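PDB 5L9S: ABC transporter, substrate binding protein (Mannopine), which serves as the periplasmic substrate-binding component of an ABC transporter, probably capturing the opine mannopine for uptake. Local coordinates for residues 228-234 with 301-305; 261-265 with 277-283. Numbering follows the deposited sequence.

Contact 1: residues 228-234 with 301-305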
ATOM      1  N   TYR A 228       4.605 -14.090  -3.443  1.00 37.10           N
ATOM      2  CA  TYR A 228       5.074 -12.703  -3.657  1.00 35.75           C
ATOM      3  C   TYR A 228       5.363 -12.398  -5.113  1.00 38.67           C
ATOM      4  O   TYR A 228       5.697 -11.263  -5.414  1.00 40.25           O
ATOM      5  CB  TYR A 228       6.294 -12.336  -2.778  1.00 36.04           C
ATOM      6  CG  TYR A 228       6.047 -12.528  -1.301  1.00 37.27           C
ATOM      7  CD1 TYR A 228       5.071 -11.791  -0.633  1.00 38.13           C
ATOM      8  CD2 TYR A 228       6.780 -13.451  -0.572  1.00 38.61           C
ATOM      9  CE1 TYR A 228       4.798 -12.012   0.715  1.00 37.63           C
ATOM     10  CE2 TYR A 228       6.515 -13.682   0.771  1.00 40.10           C
ATOM     11  CZ  TYR A 228       5.528 -12.957   1.412  1.00 45.51           C
ATOM     12  OH  TYR A 228       5.283 -13.199   2.740  1.00 50.51           O
ATOM     13  N   ASP A 229       5.224 -13.385  -6.009  1.00 33.97           N
ATOM     14  CA  ASP A 229       5.448 -13.225  -7.438  1.00 35.16           C
ATOM     15  C   ASP A 229       4.304 -12.371  -8.013  1.00 40.71           C
ATOM     16  O   ASP A 229       3.118 -12.760  -7.934  1.00 40.48           O
ATOM     17  CB  ASP A 229       5.522 -14.593  -8.125  1.00 39.43           C
ATOM     18  CG  ASP A 229       6.144 -14.559  -9.498  1.00 58.43           C
ATOM     19  OD1 ASP A 229       5.393 -14.340 -10.479  1.00 59.64           O
ATOM     20  OD2 ASP A 229       7.363 -14.845  -9.605  1.00 68.46           O
ATOM     21  N   GLY A 230       4.680 -11.178  -8.499  1.00 37.47           N
ATOM     22  CA  GLY A 230       3.758 -10.196  -9.045  1.00 37.67           C
ATOM     23  C   GLY A 230       2.856  -9.549  -8.008  1.00 43.10           C
ATOM     24  O   GLY A 230       1.811  -8.992  -8.364  1.00 43.16           O
ATOM     25  N   ALA A 231       3.250  -9.606  -6.711  1.00 37.76           N
ATOM     26  CA  ALA A 231       2.475  -8.972  -5.637  1.00 36.16           C
ATOM     27  C   ALA A 231       2.501  -7.454  -5.814  1.00 35.39           C
ATOM     28  O   ALA A 231       3.500  -6.904  -6.255  1.00 33.09           O
ATOM     29  CB  ALA A 231       3.060  -9.340  -4.281  1.00 36.97           C
ATOM     30  N   PHE A 232       1.398  -6.782  -5.510  1.00 32.68           N
ATOM     31  CA  PHE A 232       1.316  -5.335  -5.634  1.00 32.59           C
ATOM     32  C   PHE A 232       1.635  -4.663  -4.292  1.00 36.66           C
ATOM     33  O   PHE A 232       0.893  -4.828  -3.317  1.00 35.57           O
ATOM     34  CB  PHE A 232      -0.045  -4.920  -6.214  1.00 34.73           C
ATOM     35  CG  PHE A 232      -0.363  -5.603  -7.529  1.00 37.43           C
ATOM     36  CD1 PHE A 232       0.111  -5.089  -8.738  1.00 40.51           C
ATOM     37  CD2 PHE A 232      -1.141  -6.758  -7.562  1.00 40.12           C
ATOM     38  CE1 PHE A 232      -0.155  -5.740  -9.949  1.00 42.09           C
ATOM     39  CE2 PHE A 232      -1.416  -7.400  -8.781  1.00 43.07           C
ATOM     40  CZ  PHE A 232      -0.911  -6.895  -9.960  1.00 41.20           C
ATOM     41  N   LEU A 233       2.769  -3.942  -4.237  1.00 35.28           N
ATOM     42  CA  LEU A 233       3.213  -3.223  -3.031  1.00 35.91           C
ATOM     43  C   LEU A 233       2.827  -1.777  -3.113  1.00 41.01           C
ATOM     44  O   LEU A 233       3.428  -1.023  -3.864  1.00 43.06           O
ATOM     45  CB  LEU A 233       4.715  -3.384  -2.799  1.00 35.96           C
ATOM     46  CG  LEU A 233       5.219  -3.040  -1.401  1.00 38.47           C
ATOM     47  CD1 LEU A 233       4.769  -4.055  -0.368  1.00 37.48           C
ATOM     48  CD2 LEU A 233       6.713  -2.909  -1.392  1.00 39.65           C
ATOM     49  N   VAL A 234       1.764  -1.409  -2.398  1.00 39.14           N
ATOM     50  CA  VAL A 234       1.183  -0.063  -2.405  1.00 40.18           C
ATOM     51  C   VAL A 234       1.159   0.449  -0.982  1.00 43.74           C
ATOM     52  O   VAL A 234       0.661  -0.225  -0.082  1.00 43.65           O
ATOM     53  CB  VAL A 234      -0.252  -0.053  -3.043  1.00 45.34           C
ATOM     54  CG1 VAL A 234      -0.809   1.366  -3.161  1.00 46.36           C
ATOM     55  CG2 VAL A 234      -0.264  -0.724  -4.416  1.00 45.48           C
ATOM     56  N   ARG A 301      10.580  -9.250  -7.720  1.00 42.23           N
ATOM     57  CA  ARG A 301       9.319  -9.906  -8.110  1.00 40.71           C
ATOM     58  C   ARG A 301       8.054  -9.059  -7.905  1.00 40.55           C
ATOM     59  O   ARG A 301       7.037  -9.333  -8.550  1.00 39.38           O
ATOM     60  CB  ARG A 301       9.140 -11.233  -7.357  1.00 39.55           C
ATOM     61  CG  ARG A 301      10.296 -12.184  -7.452  1.00 43.42           C
ATOM     62  CD  ARG A 301       9.850 -13.602  -7.259  1.00 50.90           C
ATOM     63  NE  ARG A 301       9.509 -13.855  -5.866  1.00 51.43           N
ATOM     64  CZ  ARG A 301       8.795 -14.900  -5.455  1.00 62.46           C
ATOM     65  NH1 ARG A 301       8.347 -15.796  -6.331  1.00 53.06           N
ATOM     66  NH2 ARG A 301       8.534 -15.066  -4.167  1.00 37.59           N
ATOM     67  N   ILE A 302       8.093  -8.110  -6.960  1.00 35.44           N
ATOM     68  CA  ILE A 302       6.954  -7.256  -6.634  1.00 34.98           C
ATOM     69  C   ILE A 302       6.694  -6.196  -7.736  1.00 40.57           C
ATOM     70  O   ILE A 302       7.613  -5.761  -8.439  1.00 40.06           O
ATOM     71  CB  ILE A 302       7.129  -6.640  -5.188  1.00 37.17           C
ATOM     72  CG1 ILE A 302       6.392  -7.417  -4.122  1.00 35.65           C
ATOM     73  CG2 ILE A 302       6.778  -5.165  -5.079  1.00 38.79           C
ATOM     74  CD1 ILE A 302       7.172  -8.481  -3.530  1.00 39.10           C
ATOM     75  N   ILE A 303       5.431  -5.782  -7.849  1.00 38.76           N
ATOM     76  CA  ILE A 303       4.972  -4.733  -8.758  1.00 39.82           C
ATOM     77  C   ILE A 303       4.751  -3.449  -7.938  1.00 43.20           C
ATOM     78  O   ILE A 303       4.024  -3.441  -6.940  1.00 41.15           O
ATOM     79  CB  ILE A 303       3.669  -5.143  -9.517  1.00 42.58           C
ATOM     80  CG1 ILE A 303       3.759  -6.553 -10.179  1.00 40.91           C
ATOM     81  CG2 ILE A 303       3.237  -4.070 -10.511  1.00 45.11           C
ATOM     82  CD1 ILE A 303       4.821  -6.780 -11.111  1.00 34.41           C
ATOM     83  N   VAL A 304       5.366  -2.381  -8.375  1.00 43.38           N
ATOM     84  CA  VAL A 304       5.238  -1.081  -7.726  1.00 45.51           C
ATOM     85  C   VAL A 304       4.370  -0.180  -8.614  1.00 53.11           C
ATOM     86  O   VAL A 304       4.533  -0.230  -9.835  1.00 55.71           O
ATOM     87  CB  VAL A 304       6.626  -0.518  -7.318  1.00 50.35           C
ATOM     88  CG1 VAL A 304       6.753   0.981  -7.565  1.00 52.09           C
ATOM     89  CG2 VAL A 304       6.953  -0.880  -5.868  1.00 48.67           C
ATOM     90  N   PRO A 305       3.372   0.557  -8.061  1.00 50.05           N
ATOM     91  CA  PRO A 305       2.485   1.349  -8.936  1.00 51.21           C
ATOM     92  C   PRO A 305       3.154   2.505  -9.685  1.00 54.68           C
ATOM     93  O   PRO A 305       4.107   3.108  -9.178  1.00 54.35           O
ATOM     94  CB  PRO A 305       1.430   1.893  -7.949  1.00 52.28           C
ATOM     95  CG  PRO A 305       2.139   1.958  -6.636  1.00 54.90           C
ATOM     96  CD  PRO A 305       2.999   0.724  -6.636  1.00 49.99           C
TER
HETATM   97  O   HOH W   1       6.639 -16.564  -2.546  1.00 42.41           O

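Contact 2: residues 261-265 with 277-283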
ATOM      1  N   PRO A 261      15.795   2.855  11.141  1.00 52.76           N
ATOM      2  CA  PRO A 261      15.273   1.510  10.830  1.00 50.02           C
ATOM      3  C   PRO A 261      14.553   0.828  12.004  1.00 52.38           C
ATOM      4  O   PRO A 261      13.627   0.049  11.768  1.00 50.86           O
ATOM      5  CB  PRO A 261      16.523   0.737  10.380  1.00 53.05           C
ATOM      6  CG  PRO A 261      17.504   1.790   9.974  1.00 58.39           C
ATOM      7  CD  PRO A 261      17.258   2.915  10.927  1.00 55.64           C
ATOM      8  N   ALA A 262      14.952   1.138  13.258  1.00 48.23           N
ATOM      9  CA  ALA A 262      14.360   0.575  14.480  1.00 47.10           C
ATOM     10  C   ALA A 262      12.917   1.030  14.655  1.00 50.43           C
ATOM     11  O   ALA A 262      12.051   0.217  14.999  1.00 50.13           O
ATOM     12  CB  ALA A 262      15.189   0.962  15.692  1.00 50.08           C
ATOM     13  N   ALA A 263      12.665   2.327  14.388  1.00 46.28           N
ATOM     14  CA  ALA A 263      11.353   2.968  14.450  1.00 44.99           C
ATOM     15  C   ALA A 263      10.434   2.312  13.406  1.00 47.05           C
ATOM     16  O   ALA A 263       9.354   1.829  13.760  1.00 46.08           O
ATOM     17  CB  ALA A 263      11.491   4.464  14.171  1.00 46.52           C
ATOM     18  N   GLN A 264      10.905   2.230  12.144  1.00 42.44           N
ATOM     19  CA  GLN A 264      10.191   1.608  11.022  1.00 40.23           C
ATOM     20  C   GLN A 264       9.859   0.145  11.278  1.00 45.84           C
ATOM     21  O   GLN A 264       8.732  -0.248  11.019  1.00 47.33           O
ATOM     22  CB  GLN A 264      10.986   1.726   9.715  1.00 41.40           C
ATOM     23  CG  GLN A 264      11.316   3.147   9.282  1.00 44.69           C
ATOM     24  CD  GLN A 264      12.070   3.119   7.992  1.00 47.76           C
ATOM     25  OE1 GLN A 264      12.981   3.922   7.730  1.00 42.54           O
ATOM     26  NE2 GLN A 264      11.792   2.116   7.215  1.00 36.57           N
ATOM     27  N   ALA A 265      10.828  -0.661  11.774  1.00 42.63           N
ATOM     28  CA  ALA A 265      10.676  -2.089  12.059  1.00 41.18           C
ATOM     29  C   ALA A 265       9.670  -2.320  13.199  1.00 48.08           C
ATOM     30  O   ALA A 265       8.859  -3.243  13.113  1.00 47.30           O
ATOM     31  CB  ALA A 265      12.015  -2.690  12.419  1.00 43.02           C
ATOM     32  N   SER A 277      12.871   1.075   4.451  1.00 45.43           N
ATOM     33  CA  SER A 277      14.263   0.749   4.732  1.00 45.96           C
ATOM     34  C   SER A 277      14.511  -0.747   4.571  1.00 48.05           C
ATOM     35  O   SER A 277      13.740  -1.562   5.063  1.00 45.24           O
ATOM     36  CB  SER A 277      14.637   1.228   6.137  1.00 49.91           C
ATOM     37  OG  SER A 277      15.916   0.805   6.574  1.00 60.33           O
ATOM     38  N   GLN A 278      15.588  -1.108   3.882  1.00 47.60           N
ATOM     39  CA  GLN A 278      15.994  -2.502   3.694  1.00 47.54           C
ATOM     40  C   GLN A 278      16.527  -3.101   5.012  1.00 52.64           C
ATOM     41  O   GLN A 278      16.307  -4.293   5.277  1.00 53.53           O
ATOM     42  CB  GLN A 278      17.013  -2.597   2.572  1.00 50.07           C
ATOM     43  CG  GLN A 278      16.369  -2.260   1.232  1.00 59.27           C
ATOM     44  CD  GLN A 278      17.304  -2.496   0.091  1.00 73.94           C
ATOM     45  OE1 GLN A 278      17.634  -3.645  -0.247  1.00 62.61           O
ATOM     46  NE2 GLN A 278      17.765  -1.408  -0.513  1.00 69.94           N
ATOM     47  N   LYS A 279      17.169  -2.256   5.848  1.00 48.27           N
ATOM     48  CA  LYS A 279      17.675  -2.624   7.158  1.00 49.83           C
ATOM     49  C   LYS A 279      16.516  -2.937   8.077  1.00 54.79           C
ATOM     50  O   LYS A 279      16.608  -3.918   8.806  1.00 56.43           O
ATOM     51  CB  LYS A 279      18.565  -1.506   7.761  1.00 55.32           C
ATOM     52  CG  LYS A 279      19.395  -1.931   8.972  1.00 72.27           C
ATOM     53  CD  LYS A 279      20.799  -1.343   8.921  1.00 87.82           C
ATOM     54  CE  LYS A 279      21.832  -2.296   9.497  1.00101.64           C
ATOM     55  NZ  LYS A 279      21.953  -2.188  10.975  1.00107.46           N
ATOM     56  N   ALA A 280      15.434  -2.116   8.048  1.00 49.55           N
ATOM     57  CA  ALA A 280      14.228  -2.296   8.865  1.00 47.34           C
ATOM     58  C   ALA A 280      13.538  -3.616   8.529  1.00 49.80           C
ATOM     59  O   ALA A 280      13.154  -4.314   9.461  1.00 50.39           O
ATOM     60  CB  ALA A 280      13.271  -1.125   8.684  1.00 47.01           C
ATOM     61  N   ILE A 281      13.432  -3.987   7.216  1.00 45.12           N
ATOM     62  CA  ILE A 281      12.848  -5.255   6.756  1.00 44.57           C
ATOM     63  C   ILE A 281      13.570  -6.444   7.420  1.00 55.05           C
ATOM     64  O   ILE A 281      12.917  -7.331   7.972  1.00 55.47           O
ATOM     65  CB  ILE A 281      12.813  -5.410   5.188  1.00 45.97           C
ATOM     66  CG1 ILE A 281      11.793  -4.477   4.532  1.00 45.37           C
ATOM     67  CG2 ILE A 281      12.537  -6.860   4.762  1.00 45.43           C
ATOM     68  CD1 ILE A 281      12.102  -4.090   3.084  1.00 46.49           C
ATOM     69  N   SER A 282      14.905  -6.455   7.365  1.00 55.55           N
ATOM     70  CA  SER A 282      15.719  -7.535   7.915  1.00 57.85           C
ATOM     71  C   SER A 282      15.792  -7.528   9.455  1.00 64.42           C
ATOM     72  O   SER A 282      16.008  -8.580  10.062  1.00 66.29           O
ATOM     73  CB  SER A 282      17.118  -7.472   7.322  1.00 63.21           C
ATOM     74  OG  SER A 282      17.753  -6.263   7.699  1.00 71.95           O
ATOM     75  N   GLN A 283      15.627  -6.350  10.068  1.00 60.30           N
ATOM     76  CA  GLN A 283      15.679  -6.101  11.511  1.00 61.56           C
ATOM     77  C   GLN A 283      14.422  -6.563  12.250  1.00 65.79           C
ATOM     78  O   GLN A 283      14.425  -6.575  13.488  1.00 67.42           O
ATOM     79  CB  GLN A 283      15.823  -4.599  11.742  1.00 63.55           C
ATOM     80  CG  GLN A 283      16.929  -4.198  12.670  1.00 83.94           C
ATOM     81  CD  GLN A 283      17.006  -2.699  12.726  1.00108.58           C
ATOM     82  OE1 GLN A 283      17.968  -2.084  12.258  1.00108.47           O
ATOM     83  NE2 GLN A 283      15.981  -2.083  13.287  1.00 98.56           N
TER

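Contact 1: residues 228-234 with 301-305
A single parallel β-bridge, F232 with I303, shows how a chain without regular strand structure can pair with a strand of a sheet, here one whose F232 and V234 also bond to T111 and T109 of strand 103–116. Its hydrogen bonds run from I303 N to A231 O (2.7 Å) and from L233 N to I303 O (3.0 Å). A third, from G230 N to R301 O (3.0 Å), lies where Y228–A231 form a type II turn.

Apolar contacts line both faces of the pairing. On one, I302 lies along Y228, A231 and L233, its CG2 3.6 Å from L233 CB; on the other, I303 CB comes within 3.6 Å of F232 CD1.

Charge gathers at the turn. D229 OD2 and R301 NH1 form a long salt bridge (3.5 Å), and a water 2.9 Å from R301 NH2 also accepts weakly from Y228 N. Backbone bonds and buried isoleucines thus tie the loop between helices 295–300 and 307–325 to strand 224–240 of this solute-binding-protein fold, the ionic link staying at the partly exposed end.

Contact 2: residues 261-265 with 277-283
The axes of the two short segments, the opening turn of helix 261–271 and helix 278–283, approach to 8.1 Å and cross at -54°, their N-to-C directions diverging by the same 54°. P261 and A280 mark the nearest backbone approach, CA to CA 4.4 Å. In the first helix A265 N bonds back to P261 O (2.9 Å). The second begins at S277, an N-cap whose OG accepts a weak capping bond from A280 N (3.3 Å).

Small side chains let helices come close, and A280, the pivot of the packing, illustrates the rule. Its CB lies 3.3 Å from P261 O, 3.8 Å from Q264 CB and 4.2 Å from A265 CB, so three residues of the first helix close around one methyl group. The ring of P261 reaches toward the second helix as well, its CB 4.0 Å from K279 CB. At the exposed margin, the amide of Q283 lies over the start of the first helix, with NE2 3.3 Å from A262 CA, a van der Waals contact.

In this solute-binding-protein fold the contact joins two successive helices that follow strand 224–240. Around the pair, D93, from the loop between helix 82–85 and strand 99–100, binds S277 OG and K279 N. Q278 points its CA-to-CB bond away from P261–A265, and its side chain touches A295 and E299 of helix 295–300, while S282 O accepts from R289 of helix 286–289.

In the fold
Following the chain illustrates how local closures can be set within longer ones. Strand 224–240, paired antiparallel with both 61–65 and 103–116, supplies the first half of contact 1 before the chain enters its helical C-terminal part. Contact 2 then closes a short loop, 266–276, where the C268–C273 disulfide seen for this protein adds a covalent tie. Only after helix 295–300 does 301–305 return to the strand and close contact 1, so the shorter closure lies wholly within the longer. Contacts 1 and 2 have centres about 19 Å apart and nearest atoms about 7 Å apart; helix 295–300 touches both contact 1, through Y228, L233 and I302, and segment 277–283 of contact 2, through Q278.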